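Local coordinates for protein polymerase subunit PA (Dhori virus, PDB 4CGS) that probably binds RNA as part of the viral polymerase, its N-terminal domain corresponding to the cap-snatching domain of related orthomyxovirus polymerases, at residues 30-33 with 34-38. Numbering follows the deposited sequence.
Sequences RPLE and ARIVE
Leu32 and Ile36 meet one turn apart on the same helical face, at the start of helix 31-44. CD1 of Leu32 lies 3.8 Å from CD1 of Ile36, and the two branched chains cross at a slant. With CG of Leu32 turned opposite the backbone N (chi1 170°) and chi2 at 61°, CD1 swings to the side where CD1 of Ile36 lies. CG1 of Ile36 also packs 3.4 Å from the carbonyl O of Leu32. That same O accepts the N-H of Ile36, at 2.9 Å.

These are the N-terminal turns of an alpha-helix in the PA N-terminal domain, an apolar i to i+4 pair set over i to i+4 backbone bonds. Arg30 is the N-cap residue, and its carbonyl O receives Ala34 N at 2.9 Å in a nearly straight bond. Pro31 O to Arg35 N (2.8 Å) and Glu33 O to Val37 N (3.0 Å) continue the turns.

Glu33 and Arg35 belong to the packed part: OE2 of Glu33, bent at chi2 (81°), forms a salt bridge with Arg165, while Arg35 bonds through NE to OG of Ser19 and through NH2 to the carbonyl O of Trp16, whose ring also takes a cation-pi contact. The solvent side is partly exposed Pro31 and exposed Arg30, whose NE reaches the carbonyl O of Glu168. Buried Ile36 completes the tight side: it and Leu32 both touch Trp16 of helix 13-18, and on helix 162-166 Leu32 meets Arg165, Ile36 Leu162 and Met166.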
ATOM      1  N   ARG A  30     -18.297   4.549   2.743  1.00  8.75           N
ATOM      2  CA  ARG A  30     -18.273   4.027   1.375  1.00  8.54           C
ATOM      3  C   ARG A  30     -17.457   2.710   1.365  1.00  7.28           C
ATOM      4  O   ARG A  30     -16.310   2.678   0.954  1.00  7.09           O
ATOM      5  CB  ARG A  30     -17.671   5.040   0.413  1.00 10.62           C
ATOM      6  CG  ARG A  30     -18.494   6.350   0.504  1.00 12.74           C
ATOM      7  CD  ARG A  30     -18.492   7.088  -0.759  1.00 14.64           C
ATOM      8  NE  ARG A  30     -18.992   8.438  -0.666  1.00 16.00           N
ATOM      9  CZ  ARG A  30     -20.254   8.818  -0.576  1.00 16.08           C
ATOM     10  NH1 ARG A  30     -21.292   7.949  -0.518  1.00 18.36           N
ATOM     11  NH2 ARG A  30     -20.459  10.108  -0.676  1.00 19.78           N
ATOM     12  N   PRO A  31     -18.038   1.629   1.889  1.00  7.05           N
ATOM     13  CA  PRO A  31     -17.227   0.463   2.167  1.00  7.95           C
ATOM     14  C   PRO A  31     -16.649  -0.229   0.931  1.00  7.26           C
ATOM     15  O   PRO A  31     -15.511  -0.697   0.952  1.00  7.42           O
ATOM     16  CB  PRO A  31     -18.132  -0.445   2.947  1.00 10.21           C
ATOM     17  CG  PRO A  31     -19.542   0.046   2.605  1.00 10.40           C
ATOM     18  CD  PRO A  31     -19.405   1.508   2.443  1.00  8.31           C
ATOM     19  N   LEU A  32     -17.411  -0.328  -0.138  1.00  6.85           N
ATOM     20  CA  LEU A  32     -16.832  -0.990  -1.347  1.00  7.29           C
ATOM     21  C   LEU A  32     -15.631  -0.193  -1.874  1.00  6.54           C
ATOM     22  O   LEU A  32     -14.570  -0.780  -2.171  1.00  6.45           O
ATOM     23  CB  LEU A  32     -17.934  -1.173  -2.436  1.00  6.45           C
ATOM     24  CG  LEU A  32     -17.359  -1.620  -3.768  1.00  8.37           C
ATOM     25  CD1 LEU A  32     -16.636  -2.970  -3.694  1.00  9.73           C
ATOM     26  CD2 LEU A  32     -18.461  -1.662  -4.833  1.00 10.17           C
ATOM     27  N   GLU A  33     -15.809   1.098  -1.988  1.00  6.62           N
ATOM     28  CA  GLU A  33     -14.761   1.963  -2.491  1.00  5.99           C
ATOM     29  C   GLU A  33     -13.518   1.852  -1.575  1.00  6.26           C
ATOM     30  O   GLU A  33     -12.392   1.750  -2.028  1.00  6.50           O
ATOM     31  CB  GLU A  33     -15.201   3.396  -2.572  1.00  8.35           C
ATOM     32  CG  GLU A  33     -16.293   3.766  -3.583  1.00 10.31           C
ATOM     33  CD  GLU A  33     -17.731   3.482  -3.150  1.00 11.12           C
ATOM     34  OE1 GLU A  33     -17.990   2.786  -2.177  1.00 10.70           O
ATOM     35  OE2 GLU A  33     -18.650   4.067  -3.771  1.00 13.07           O
ATOM     36  N   ALA A  34     -13.753   1.936  -0.283  1.00  6.67           N
ATOM     37  CA  ALA A  34     -12.693   1.812   0.673  1.00  5.52           C
ATOM     38  C   ALA A  34     -12.036   0.471   0.627  1.00  5.46           C
ATOM     39  O   ALA A  34     -10.788   0.394   0.748  1.00  5.83           O
ATOM     40  CB  ALA A  34     -13.178   2.122   2.078  1.00  7.91           C
ATOM     41  N   ARG A  35     -12.747  -0.597   0.412  1.00  5.48           N
ATOM     42  CA  ARG A  35     -12.173  -1.946   0.344  1.00  5.99           C
ATOM     43  C   ARG A  35     -11.272  -2.047  -0.880  1.00  5.62           C
ATOM     44  O   ARG A  35     -10.175  -2.633  -0.800  1.00  5.53           O
ATOM     45  CB  ARG A  35     -13.269  -2.993   0.264  1.00  6.54           C
ATOM     46  CG  ARG A  35     -12.813  -4.417   0.336  1.00  6.77           C
ATOM     47  CD  ARG A  35     -13.928  -5.403   0.449  1.00  6.84           C
ATOM     48  NE  ARG A  35     -13.411  -6.762   0.539  1.00  6.98           N
ATOM     49  CZ  ARG A  35     -14.201  -7.847   0.554  1.00  7.82           C
ATOM     50  NH1 ARG A  35     -15.529  -7.666   0.484  1.00  9.47           N
ATOM     51  NH2 ARG A  35     -13.682  -9.089   0.565  1.00  9.30           N
ATOM     52  N   ILE A  36     -11.730  -1.502  -2.027  1.00  6.49           N
ATOM     53  CA  ILE A  36     -10.891  -1.507  -3.190  1.00  6.70           C
ATOM     54  C   ILE A  36      -9.636  -0.750  -2.980  1.00  5.71           C
ATOM     55  O   ILE A  36      -8.557  -1.242  -3.299  1.00  5.94           O
ATOM     56  CB  ILE A  36     -11.673  -0.996  -4.432  1.00  6.98           C
ATOM     57  CG1 ILE A  36     -12.815  -2.005  -4.780  1.00  6.96           C
ATOM     58  CG2 ILE A  36     -10.736  -0.834  -5.630  1.00  8.45           C
ATOM     59  CD1 ILE A  36     -13.835  -1.522  -5.785  1.00  9.78           C
ATOM     60  N   VAL A  37      -9.716   0.464  -2.464  1.00  5.74           N
ATOM     61  CA  VAL A  37      -8.511   1.233  -2.138  1.00  5.66           C
ATOM     62  C   VAL A  37      -7.571   0.507  -1.177  1.00  5.67           C
ATOM     63  O   VAL A  37      -6.354   0.522  -1.375  1.00  5.82           O
ATOM     64  CB  VAL A  37      -8.833   2.661  -1.686  1.00  5.90           C
ATOM     65  CG1 VAL A  37      -7.582   3.382  -1.185  1.00  8.75           C
ATOM     66  CG2 VAL A  37      -9.467   3.436  -2.832  1.00  8.60           C
ATOM     67  N   GLU A  38      -8.147  -0.178  -0.202  1.00  5.73           N
ATOM     68  CA  GLU A  38      -7.297  -0.907   0.798  1.00  4.51           C
ATOM     69  C   GLU A  38      -6.603  -2.074   0.127  1.00  5.14           C
ATOM     70  O   GLU A  38      -5.435  -2.357   0.386  1.00  5.11           O
ATOM     71  CB  GLU A  38      -8.165  -1.347   1.983  1.00  5.53           C
ATOM     72  CG  GLU A  38      -7.356  -1.806   3.188  1.00  6.57           C
ATOM     73  CD  GLU A  38      -8.196  -2.102   4.400  1.00  7.58           C
ATOM     74  OE1 GLU A  38      -9.348  -1.653   4.498  1.00  6.72           O
ATOM     75  OE2 GLU A  38      -7.689  -2.876   5.255  1.00  8.75           O
TER